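Local coordinates for MW1564 protein (PDB 3NTV) that probably transfers a methyl group from S-adenosylmethionine to a hydroxyl oxygen of its acceptor, as a putative caffeoyl-CoA O-methyltransferase with a Rossmann-type fold, at residues P53-D56 with R57-D61; K27-I30 with D31-Q34; Q65-M69 with N70-N74; A90-S93 with D94-V98. All blocks are in the same frame, centred on the assembly; numbering follows the deposited sequence. Where two conformers were deposited one is given.

How the contacts relate
All four contacts are local and follow one another in series along the chain, none nesting in or crossing another. Contact 2 (27-34) lies in the last turns of helix 22-33, one flank of which meets the second subunit. Contact 1 (53-61) closes the turn that starts helix 57-70, and contact 3 (65-74) ends the same helix and leads into strand 74-78. Contact 4 (90-98) turns the chain from helix 84-90 into strand 97-102. Contacts 1 and 2 touch through a side-chain hydrogen bond, their centres about 13 Å apart. Contacts 3 and 4, with centres about 10 Å apart, meet through the Lys73-Asp95 salt bridge and a probable backbone hydrogen bond between Lys73 O and His97 N. Contacts 1 and 3 also touch the second subunit.

Contact 1 of 4, residues P53-D56 with R57-D61; sequences PIVD and RLTLD. With SO4 (sulfate ion), chain C.
Asp56 and Leu60 meet at the start of helix 57-70, where Asp56 holds the N-cap position and its carbonyl opens the first helical turn. Leu60 N donates to Asp56 O at 2.9 Å with an N-H...O angle of 166°. The Asp56 side chain does not cap the helix itself: with CG beside its own backbone N (chi1 -68°) it leans back, and a water accepts from Arg57 N at 2.8 Å and gives only a weak bond to Asp56 OD1. Val55 adds the apolar part. In one of its two conformers, its CG1 lies across the Thr59 side chain at about a right angle, 3.9 Å from Thr59 CG2, and sits 4.1 Å from Leu60 CB. The hydroxyl of Thr59 is directed elsewhere, to Asp222. The backbone N of Val55 donates to sulfate O4 at 3.1 Å; this ion, probably from the crystallisation liquor, is also held by the backbone N atoms of Ala81, Ile82 and Tyr84 and by Ser85 OG. At the first residue of the helix, Arg57, bent at chi2, reaches one turn on to Asp61: NE forms a salt bridge with OD2 at 2.8 Å, meeting it on the syn side, 34° out of the carboxylate plane.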
loop_
_atom_site.group_PDB
_atom_site.type_symbol
_atom_site.label_atom_id
_atom_site.label_comp_id
_atom_site.label_asym_id
_atom_site.label_seq_id
_atom_site.Cartn_x
_atom_site.Cartn_y
_atom_site.Cartn_z
ATOM N N PRO A 53 -8.357 -14.001 -15.663
ATOM C CA PRO A 53 -7.530 -13.319 -14.656
ATOM C C PRO A 53 -8.310 -12.193 -13.974
ATOM O O PRO A 53 -8.910 -11.386 -14.668
ATOM C CB PRO A 53 -6.362 -12.768 -15.480
ATOM C CG PRO A 53 -6.932 -12.539 -16.842
ATOM C CD PRO A 53 -8.035 -13.551 -17.036
ATOM N N ILE A 54 -8.366 -12.173 -12.645
ATOM C CA ILE A 54 -8.984 -11.042 -11.933
ATOM C C ILE A 54 -7.936 -10.454 -11.011
ATOM O O ILE A 54 -6.989 -11.151 -10.653
ATOM C CB ILE A 54 -10.385 -11.205 -11.266
ATOM C CG1 ILE A 54 -10.392 -12.202 -10.086
ATOM C CG2 ILE A 54 -11.498 -11.455 -12.309
ATOM C CD1 ILE A 54 -11.486 -11.981 -9.065
ATOM N N VAL A 55 -8.093 -9.172 -10.649
ATOM C CA VAL A 55 -7.173 -8.478 -9.742
ATOM C C VAL A 55 -7.083 -9.270 -8.418
ATOM O O VAL A 55 -8.107 -9.758 -7.936
ATOM C CB VAL A 55 -7.666 -7.017 -9.517
ATOM C CG1 VAL A 55 -6.770 -6.259 -8.538
ATOM C CG2 VAL A 55 -7.761 -6.269 -10.850
ATOM N N ASP A 56 -5.881 -9.375 -7.827
ATOM C CA ASP A 56 -5.749 -10.092 -6.565
ATOM C C ASP A 56 -6.426 -9.365 -5.412
ATOM O O ASP A 56 -6.513 -8.132 -5.401
ATOM C CB ASP A 56 -4.301 -10.424 -6.255
ATOM C CG ASP A 56 -3.738 -11.452 -7.216
ATOM O OD1 ASP A 56 -4.208 -12.610 -7.189
ATOM O OD2 ASP A 56 -2.899 -11.081 -8.050
ATOM N N ARG A 57 -6.949 -10.139 -4.458
ATOM C CA ARG A 57 -7.684 -9.596 -3.333
ATOM C C ARG A 57 -6.956 -8.526 -2.514
ATOM O O ARG A 57 -7.540 -7.479 -2.237
ATOM C CB ARG A 57 -8.195 -10.720 -2.416
ATOM C CG ARG A 57 -9.034 -10.204 -1.243
ATOM C CD ARG A 57 -10.356 -9.576 -1.709
ATOM N NE ARG A 57 -11.087 -8.959 -0.603
ATOM C CZ ARG A 57 -11.964 -9.589 0.167
ATOM N NH1 ARG A 57 -12.230 -10.875 -0.031
ATOM N NH2 ARG A 57 -12.563 -8.947 1.158
ATOM N N LEU A 58 -5.716 -8.799 -2.085
ATOM C CA LEU A 58 -5.031 -7.811 -1.243
ATOM C C LEU A 58 -4.691 -6.552 -2.025
ATOM O O LEU A 58 -4.781 -5.448 -1.486
ATOM C CB LEU A 58 -3.794 -8.417 -0.546
ATOM C CG LEU A 58 -4.118 -9.584 0.418
ATOM C CD1 LEU A 58 -2.848 -10.122 1.058
ATOM C CD2 LEU A 58 -5.108 -9.167 1.513
ATOM N N THR A 59 -4.359 -6.717 -3.308
ATOM C CA THR A 59 -4.086 -5.556 -4.196
ATOM C C THR A 59 -5.370 -4.721 -4.329
ATOM O O THR A 59 -5.340 -3.496 -4.190
ATOM C CB THR A 59 -3.680 -6.077 -5.590
ATOM O OG1 THR A 59 -2.361 -6.647 -5.465
ATOM C CG2 THR A 59 -3.673 -4.968 -6.646
ATOM N N LEU A 60 -6.491 -5.381 -4.609
ATOM C CA LEU A 60 -7.769 -4.683 -4.738
ATOM C C LEU A 60 -8.112 -3.942 -3.467
ATOM O O LEU A 60 -8.501 -2.787 -3.531
ATOM C CB LEU A 60 -8.888 -5.678 -5.082
ATOM C CG LEU A 60 -10.266 -5.055 -5.095
ATOM C CD1 LEU A 60 -10.560 -4.428 -6.449
ATOM C CD2 LEU A 60 -11.298 -6.054 -4.639
ATOM N N ASP A 61 -7.958 -4.586 -2.299
ATOM C CA ASP A 61 -8.320 -3.922 -1.053
ATOM C C ASP A 61 -7.439 -2.721 -0.696
ATOM O O ASP A 61 -7.931 -1.741 -0.140
ATOM C CB ASP A 61 -8.485 -4.938 0.069
ATOM C CG ASP A 61 -9.736 -5.798 -0.094
ATOM O OD1 ASP A 61 -10.627 -5.428 -0.911
ATOM O OD2 ASP A 61 -9.849 -6.805 0.613
HETATM S S SO4 C . -11.168 -7.480 -13.377
HETATM O O1 SO4 C . -11.586 -6.071 -13.184
HETATM O O2 SO4 C . -12.349 -8.243 -13.753
HETATM O O3 SO4 C . -10.164 -7.534 -14.471
HETATM O O4 SO4 C . -10.507 -7.925 -12.136
HETATM O O HOH W 1 -6.222 -12.879 -4.420
#

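Contact 2 of 4, residues K27-I30 with D31-Q34; sequences KYLI and DLHQ
Tyr28 and Leu32, one turn apart, touch through the ring and a single methyl. Chi1 of 168° sets CG of Tyr28 anti to the backbone N and swings the ring outward, where its far end comes beside Leu32, whose CD1 lies 3.8 Å from both CE2 and CZ of Tyr28. The CD1 of Leu32 also lies 4.1 Å from CD2 of Leu29. Beyond the ring, Tyr28 OH is hydrogen-bonded to Asn205 of the second subunit. These residues line the flank of the closing turns of helix 22-33 that faces that subunit, where Leu32 packs on Phe218 and Leu29 on Leu219 of the other chain; His33 NE2 is hydrogen-bonded to Phe218 N there, and its ND1 to Asp61 of its own chain. On the more exposed flank, Lys27 is bent at chi3 and chi4, which brings NZ round to Asp31 OD2 in a long salt bridge of 3.9 Å. A water links Lys27 O (2.6 Å) with Asp31 OD1 (2.7 Å). Gln34 folds back at chi2 (-57°), and its NE2 donates to Ile30 O at 3.1 Å; the acceptor lies in the amide plane of Gln34, whereas NE2 stands above the plane of the Ile30 carbonyl.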
loop_
_atom_site.group_PDB
_atom_site.type_symbol
_atom_site.label_atom_id
_atom_site.label_comp_id
_atom_site.label_asym_id
_atom_site.label_seq_id
_atom_site.Cartn_x
_atom_site.Cartn_y
_atom_site.Cartn_z
ATOM N N LYS A 27 -2.963 -16.058 2.543
ATOM C CA LYS A 27 -4.201 -16.736 2.948
ATOM C C LYS A 27 -4.707 -16.198 4.299
ATOM O O LYS A 27 -5.903 -15.957 4.466
ATOM C CB LYS A 27 -3.955 -18.258 3.023
ATOM C CG LYS A 27 -5.182 -19.104 3.346
ATOM C CD LYS A 27 -4.821 -20.590 3.519
ATOM C CE LYS A 27 -4.461 -20.980 4.939
ATOM N NZ LYS A 27 -5.667 -21.195 5.780
ATOM N N TYR A 28 -3.785 -16.011 5.248
ATOM C CA TYR A 28 -4.081 -15.492 6.578
ATOM C C TYR A 28 -4.688 -14.064 6.489
ATOM O O TYR A 28 -5.718 -13.798 7.104
ATOM C CB TYR A 28 -2.817 -15.514 7.448
ATOM C CG TYR A 28 -2.975 -14.727 8.723
ATOM C CD1 TYR A 28 -3.804 -15.181 9.746
ATOM C CD2 TYR A 28 -2.362 -13.491 8.881
ATOM C CE1 TYR A 28 -3.997 -14.435 10.904
ATOM C CE2 TYR A 28 -2.575 -12.721 10.023
ATOM C CZ TYR A 28 -3.381 -13.205 11.038
ATOM O OH TYR A 28 -3.548 -12.484 12.193
ATOM N N LEU A 29 -4.074 -13.184 5.667
ATOM C CA LEU A 29 -4.594 -11.819 5.501
ATOM C C LEU A 29 -5.923 -11.792 4.765
ATOM O O LEU A 29 -6.812 -11.074 5.200
ATOM C CB LEU A 29 -3.570 -10.874 4.860
ATOM C CG LEU A 29 -2.208 -10.731 5.581
ATOM C CD1 LEU A 29 -1.318 -9.765 4.830
ATOM C CD2 LEU A 29 -2.365 -10.257 7.039
ATOM N N ILE A 30 -6.089 -12.599 3.693
ATOM C CA ILE A 30 -7.368 -12.661 2.963
ATOM C C ILE A 30 -8.483 -13.106 3.921
ATOM O O ILE A 30 -9.574 -12.532 3.890
ATOM C CB ILE A 30 -7.253 -13.505 1.660
ATOM C CG1 ILE A 30 -6.317 -12.788 0.637
ATOM C CG2 ILE A 30 -8.643 -13.772 1.025
ATOM C CD1 ILE A 30 -5.815 -13.622 -0.511
ATOM N N ASP A 31 -8.177 -14.064 4.837
ATOM C CA ASP A 31 -9.123 -14.510 5.868
ATOM C C ASP A 31 -9.536 -13.345 6.767
ATOM O O ASP A 31 -10.717 -13.220 7.086
ATOM C CB ASP A 31 -8.534 -15.674 6.696
ATOM C CG ASP A 31 -8.483 -17.008 5.966
ATOM O OD1 ASP A 31 -9.244 -17.184 4.988
ATOM O OD2 ASP A 31 -7.687 -17.883 6.380
ATOM N N LEU A 32 -8.577 -12.456 7.136
ATOM C CA LEU A 32 -8.918 -11.270 7.941
ATOM C C LEU A 32 -9.862 -10.351 7.157
ATOM O O LEU A 32 -10.776 -9.778 7.748
ATOM C CB LEU A 32 -7.661 -10.480 8.354
ATOM C CG LEU A 32 -6.855 -11.039 9.534
ATOM C CD1 LEU A 32 -5.527 -10.333 9.654
ATOM C CD2 LEU A 32 -7.629 -10.912 10.857
ATOM N N HIS A 33 -9.652 -10.258 5.825
ATOM C CA HIS A 33 -10.464 -9.421 4.938
ATOM C C HIS A 33 -11.866 -9.982 4.673
ATOM O O HIS A 33 -12.723 -9.245 4.181
ATOM C CB HIS A 33 -9.729 -9.162 3.613
ATOM C CG HIS A 33 -8.617 -8.161 3.704
ATOM N ND1 HIS A 33 -8.284 -7.363 2.623
ATOM C CD2 HIS A 33 -7.779 -7.873 4.733
ATOM C CE1 HIS A 33 -7.263 -6.618 3.021
ATOM N NE2 HIS A 33 -6.931 -6.879 4.286
ATOM N N GLN A 34 -12.120 -11.262 5.016
ATOM C CA GLN A 34 -13.437 -11.880 4.770
ATOM C C GLN A 34 -14.642 -11.131 5.362
ATOM O O GLN A 34 -15.733 -11.192 4.793
ATOM C CB GLN A 34 -13.452 -13.382 5.103
ATOM C CG GLN A 34 -12.518 -14.243 4.250
ATOM C CD GLN A 34 -12.764 -14.150 2.765
ATOM O OE1 GLN A 34 -13.769 -14.629 2.236
ATOM N NE2 GLN A 34 -11.831 -13.550 2.057
HETATM O O HOH W 2 -7.648 -17.009 2.776
#

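Contact 3 of 4, residues Q65-M69 with N70-N74; sequences QLIRM and NNVKN
Ile67 and Val72 are the apolar pair that closes the end of helix 57-70. Their side chains cross at about a right angle: CG2 of Ile67 meets CB of Val72 at 3.9 Å, and CG1 of Ile67 stands 4.1 Å from CG1 of Val72. Met145 of strand 143-149 touches both residues, so the pair joins the helix end to the central sheet. The polar side of the turn belongs to Asn70. With chi1 at -71° its CG lies beside the backbone N, and the amide swings back over the last turn, where ND2 donates to Leu66 O at 2.9 Å. Leu66 O lies close to the amide plane of Asn70. Asn70 N reaches the same oxygen at 3.0 Å, from the opposite face of the carbonyl plane, so Leu66 O is gripped by two donors of one residue. The selenomethionine Met69 and Asn70 also lie at the dimer interface, packing on Asn70 and Met69 of the second subunit respectively. Asn71 then leaves the helix with a positive phi of 53°, which turns the chain toward strand 74-78. Val72 N bonds to Ile67 O at 3.0 Å and Asn71 N makes a weak bond of 3.4 Å to Arg68 O; these two bonds and the positive phi make a Schellman motif, and the Ile67-Val72 contact is the apolar pairing that commonly accompanies it.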
loop_
_atom_site.group_PDB
_atom_site.type_symbol
_atom_site.label_atom_id
_atom_site.label_comp_id
_atom_site.label_asym_id
_atom_site.label_seq_id
_atom_site.Cartn_x
_atom_site.Cartn_y
_atom_site.Cartn_z
ATOM N N GLN A 65 -8.705 1.282 -0.481
ATOM C CA GLN A 65 -8.279 2.165 0.593
ATOM C C GLN A 65 -7.732 3.487 0.019
ATOM O O GLN A 65 -7.993 4.548 0.564
ATOM C CB GLN A 65 -7.233 1.448 1.475
ATOM C CG GLN A 65 -7.050 2.072 2.844
ATOM C CD GLN A 65 -7.998 1.526 3.897
ATOM O OE1 GLN A 65 -7.574 0.999 4.925
ATOM N NE2 GLN A 65 -9.297 1.670 3.694
ATOM N N LEU A 66 -6.991 3.411 -1.105
ATOM C CA LEU A 66 -6.435 4.609 -1.755
ATOM C C LEU A 66 -7.578 5.482 -2.283
ATOM O O LEU A 66 -7.509 6.700 -2.173
ATOM C CB LEU A 66 -5.488 4.202 -2.903
ATOM C CG LEU A 66 -4.242 3.395 -2.495
ATOM C CD1 LEU A 66 -3.422 2.988 -3.709
ATOM C CD2 LEU A 66 -3.397 4.157 -1.548
ATOM N N ILE A 67 -8.642 4.860 -2.821
ATOM C CA ILE A 67 -9.821 5.574 -3.310
ATOM C C ILE A 67 -10.457 6.345 -2.132
ATOM O O ILE A 67 -10.756 7.527 -2.255
ATOM C CB ILE A 67 -10.806 4.572 -3.974
ATOM C CG1 ILE A 67 -10.297 4.163 -5.358
ATOM C CG2 ILE A 67 -12.247 5.151 -4.069
ATOM C CD1 ILE A 67 -10.918 2.858 -5.884
ATOM N N ARG A 68 -10.609 5.680 -0.982
ATOM C CA ARG A 68 -11.165 6.314 0.217
ATOM C C ARG A 68 -10.322 7.505 0.696
ATOM O O ARG A 68 -10.872 8.582 0.916
ATOM C CB ARG A 68 -11.290 5.290 1.350
ATOM C CG ARG A 68 -12.313 4.191 1.064
ATOM C CD ARG A 68 -12.478 3.286 2.280
ATOM N NE ARG A 68 -13.278 2.113 1.941
ATOM C CZ ARG A 68 -12.802 0.899 1.685
ATOM N NH1 ARG A 68 -11.504 0.635 1.836
ATOM N NH2 ARG A 68 -13.622 -0.073 1.317
HETATM N N MSE A 69 -8.991 7.318 0.851
HETATM C CA MSE A 69 -8.082 8.361 1.335
HETATM C C MSE A 69 -8.037 9.582 0.433
HETATM O O MSE A 69 -7.944 10.703 0.923
HETATM C CB MSE A 69 -6.652 7.820 1.374
HETATM C CG MSE A 69 -6.400 6.802 2.426
HETATM SE SE MSE A 69 -4.605 6.167 2.085
HETATM C CE MSE A 69 -3.789 7.648 1.706
ATOM N N ASN A 70 -8.047 9.354 -0.889
ATOM C CA ASN A 70 -7.932 10.440 -1.859
ATOM C C ASN A 70 -9.268 10.985 -2.351
ATOM O O ASN A 70 -9.251 11.879 -3.213
ATOM C CB ASN A 70 -7.132 9.973 -3.058
ATOM C CG ASN A 70 -5.698 9.785 -2.743
ATOM O OD1 ASN A 70 -4.909 10.729 -2.713
ATOM N ND2 ASN A 70 -5.361 8.552 -2.469
ATOM N N ASN A 71 -10.413 10.446 -1.831
ATOM C CA ASN A 71 -11.775 10.840 -2.225
ATOM C C ASN A 71 -11.903 10.737 -3.741
ATOM O O ASN A 71 -12.416 11.646 -4.409
ATOM C CB ASN A 71 -12.138 12.246 -1.702
ATOM C CG ASN A 71 -12.284 12.290 -0.204
ATOM O OD1 ASN A 71 -13.216 11.720 0.372
ATOM N ND2 ASN A 71 -11.363 12.963 0.460
ATOM N N VAL A 72 -11.393 9.622 -4.291
ATOM C CA VAL A 72 -11.438 9.384 -5.725
ATOM C C VAL A 72 -12.874 9.256 -6.180
ATOM O O VAL A 72 -13.658 8.517 -5.589
ATOM C CB VAL A 72 -10.608 8.111 -6.051
ATOM C CG1 VAL A 72 -10.878 7.596 -7.466
ATOM C CG2 VAL A 72 -9.124 8.385 -5.858
ATOM N N LYS A 73 -13.217 9.991 -7.255
ATOM C CA LYS A 73 -14.554 9.955 -7.813
ATOM C C LYS A 73 -14.552 9.389 -9.229
ATOM O O LYS A 73 -15.461 8.647 -9.566
ATOM C CB LYS A 73 -15.197 11.364 -7.816
ATOM C CG LYS A 73 -15.374 11.989 -6.408
ATOM C CD LYS A 73 -16.162 11.112 -5.460
ATOM C CE LYS A 73 -16.251 11.754 -4.090
ATOM N NZ LYS A 73 -16.870 10.834 -3.100
ATOM N N ASN A 74 -13.570 9.772 -10.068
ATOM C CA ASN A 74 -13.545 9.345 -11.470
ATOM C C ASN A 74 -12.350 8.474 -11.709
ATOM O O ASN A 74 -11.210 8.916 -11.531
ATOM C CB ASN A 74 -13.481 10.573 -12.396
ATOM C CG ASN A 74 -14.754 11.383 -12.469
ATOM O OD1 ASN A 74 -15.870 10.886 -12.273
ATOM N ND2 ASN A 74 -14.619 12.621 -12.916
#

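Contact 4 of 4, residues A90-S93 with D94-V98; sequences ASIS and DDIHV
Ile96 folds back over Ser93, Ile92 and Ala90. CB of Ile96 stands 3.6 Å from Ser93 O. There the side chain branches: CG2 of Ile96 turns toward the end of helix 84-90 and meets CA of Ala90 at 4.0 Å, while CG1, placed beside the backbone N by a chi1 of -74°, passes close to Ser93 CB. An extended chi2 of 165° carries the tip on to Ile92, where CD1 of Ile96 lies 3.8 Å from CB of Ile92 and also approaches CG2 of the same residue; CD1 of Ile96 further comes to 3.9 Å from Ser93 CB. Ile67 of helix 57-70 touches both Ile92 and Ile96, and Ile75 of strand 74-78 borders Ile96 as well, so the isoleucine is buried between helix and sheet. The backbone here makes a type I beta turn from Ser93 to Ile96, closed by Ile96 N donating to Ser93 O at 3.2 Å. The turn belongs to the loop joining helix 84-90 to strand 97-102, in the beta-alpha-beta crossover of the Rossmann-type fold that runs from strand 74-78 through that helix to the parallel neighbouring strand 97-102. Within the turn, Ser93 OG donates to Asp95 OD1 at 2.6 Å, arriving from above the carboxylate plane, 52° out of it; the other oxygen, OD2, is in a salt bridge with Lys73. A water bonded to Ala90 O at 2.8 Å reaches across to Asp94 OD1 at 3.1 Å.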
loop_
_atom_site.group_PDB
_atom_site.type_symbol
_atom_site.label_atom_id
_atom_site.label_comp_id
_atom_site.label_asym_id
_atom_site.label_seq_id
_atom_site.Cartn_x
_atom_site.Cartn_y
_atom_site.Cartn_z
ATOM N N ALA A 90 -16.772 0.917 -7.826
ATOM C CA ALA A 90 -18.064 1.610 -7.826
ATOM C C ALA A 90 -18.858 1.316 -6.548
ATOM O O ALA A 90 -19.620 2.174 -6.097
ATOM C CB ALA A 90 -18.876 1.200 -9.045
ATOM N N SER A 91 -18.630 0.124 -5.933
ATOM C CA SER A 91 -19.338 -0.258 -4.705
ATOM C C SER A 91 -18.996 0.598 -3.503
ATOM O O SER A 91 -19.734 0.586 -2.508
ATOM C CB SER A 91 -19.151 -1.744 -4.400
ATOM O OG SER A 91 -17.867 -1.974 -3.837
ATOM N N ILE A 92 -17.849 1.315 -3.549
ATOM C CA ILE A 92 -17.423 2.141 -2.424
ATOM C C ILE A 92 -18.359 3.331 -2.129
ATOM O O ILE A 92 -18.634 3.653 -0.956
ATOM C CB ILE A 92 -15.949 2.591 -2.609
ATOM C CG1 ILE A 92 -15.013 1.387 -2.707
ATOM C CG2 ILE A 92 -15.510 3.590 -1.497
ATOM C CD1 ILE A 92 -13.589 1.777 -3.291
ATOM N N SER A 93 -18.837 3.997 -3.192
ATOM C CA SER A 93 -19.675 5.173 -3.055
ATOM C C SER A 93 -20.533 5.338 -4.303
ATOM O O SER A 93 -20.070 5.038 -5.408
ATOM C CB SER A 93 -18.788 6.405 -2.868
ATOM O OG SER A 93 -19.533 7.557 -2.509
ATOM N N ASP A 94 -21.783 5.809 -4.138
ATOM C CA ASP A 94 -22.668 5.998 -5.310
ATOM C C ASP A 94 -22.193 7.106 -6.235
ATOM O O ASP A 94 -22.658 7.180 -7.368
ATOM C CB ASP A 94 -24.122 6.294 -4.881
ATOM C CG ASP A 94 -24.813 5.202 -4.085
ATOM O OD1 ASP A 94 -24.441 4.014 -4.248
ATOM O OD2 ASP A 94 -25.757 5.527 -3.329
ATOM N N ASP A 95 -21.294 7.970 -5.777
ATOM C CA ASP A 95 -20.780 9.044 -6.635
ATOM C C ASP A 95 -19.509 8.661 -7.420
ATOM O O ASP A 95 -18.922 9.510 -8.106
ATOM C CB ASP A 95 -20.598 10.353 -5.854
ATOM C CG ASP A 95 -19.677 10.293 -4.661
ATOM O OD1 ASP A 95 -19.035 9.242 -4.456
ATOM O OD2 ASP A 95 -19.575 11.314 -3.944
ATOM N N ILE A 96 -19.090 7.393 -7.328
ATOM C CA ILE A 96 -17.901 6.960 -8.084
ATOM C C ILE A 96 -18.299 6.587 -9.490
ATOM O O ILE A 96 -19.305 5.912 -9.698
ATOM C CB ILE A 96 -17.137 5.815 -7.376
ATOM C CG1 ILE A 96 -16.384 6.401 -6.165
ATOM C CG2 ILE A 96 -16.136 5.075 -8.330
ATOM C CD1 ILE A 96 -15.886 5.371 -5.179
ATOM N N HIS A 97 -17.493 7.016 -10.446
ATOM C CA HIS A 97 -17.655 6.685 -11.852
ATOM C C HIS A 97 -16.437 5.895 -12.291
ATOM O O HIS A 97 -15.320 6.317 -12.028
ATOM C CB HIS A 97 -17.751 7.973 -12.717
ATOM C CG HIS A 97 -17.541 7.683 -14.179
ATOM N ND1 HIS A 97 -18.571 7.204 -14.967
ATOM C CD2 HIS A 97 -16.389 7.654 -14.900
ATOM C CE1 HIS A 97 -18.033 6.951 -16.152
ATOM N NE2 HIS A 97 -16.713 7.190 -16.151
ATOM N N VAL A 98 -16.637 4.832 -13.081
ATOM C CA VAL A 98 -15.512 4.089 -13.636
ATOM C C VAL A 98 -15.706 3.990 -15.154
ATOM O O VAL A 98 -16.769 3.547 -15.614
ATOM C CB VAL A 98 -15.382 2.661 -13.036
ATOM C CG1 VAL A 98 -14.150 1.940 -13.611
ATOM C CG2 VAL A 98 -15.321 2.700 -11.505
HETATM O O HOH W 3 -22.324 2.050 -5.237
#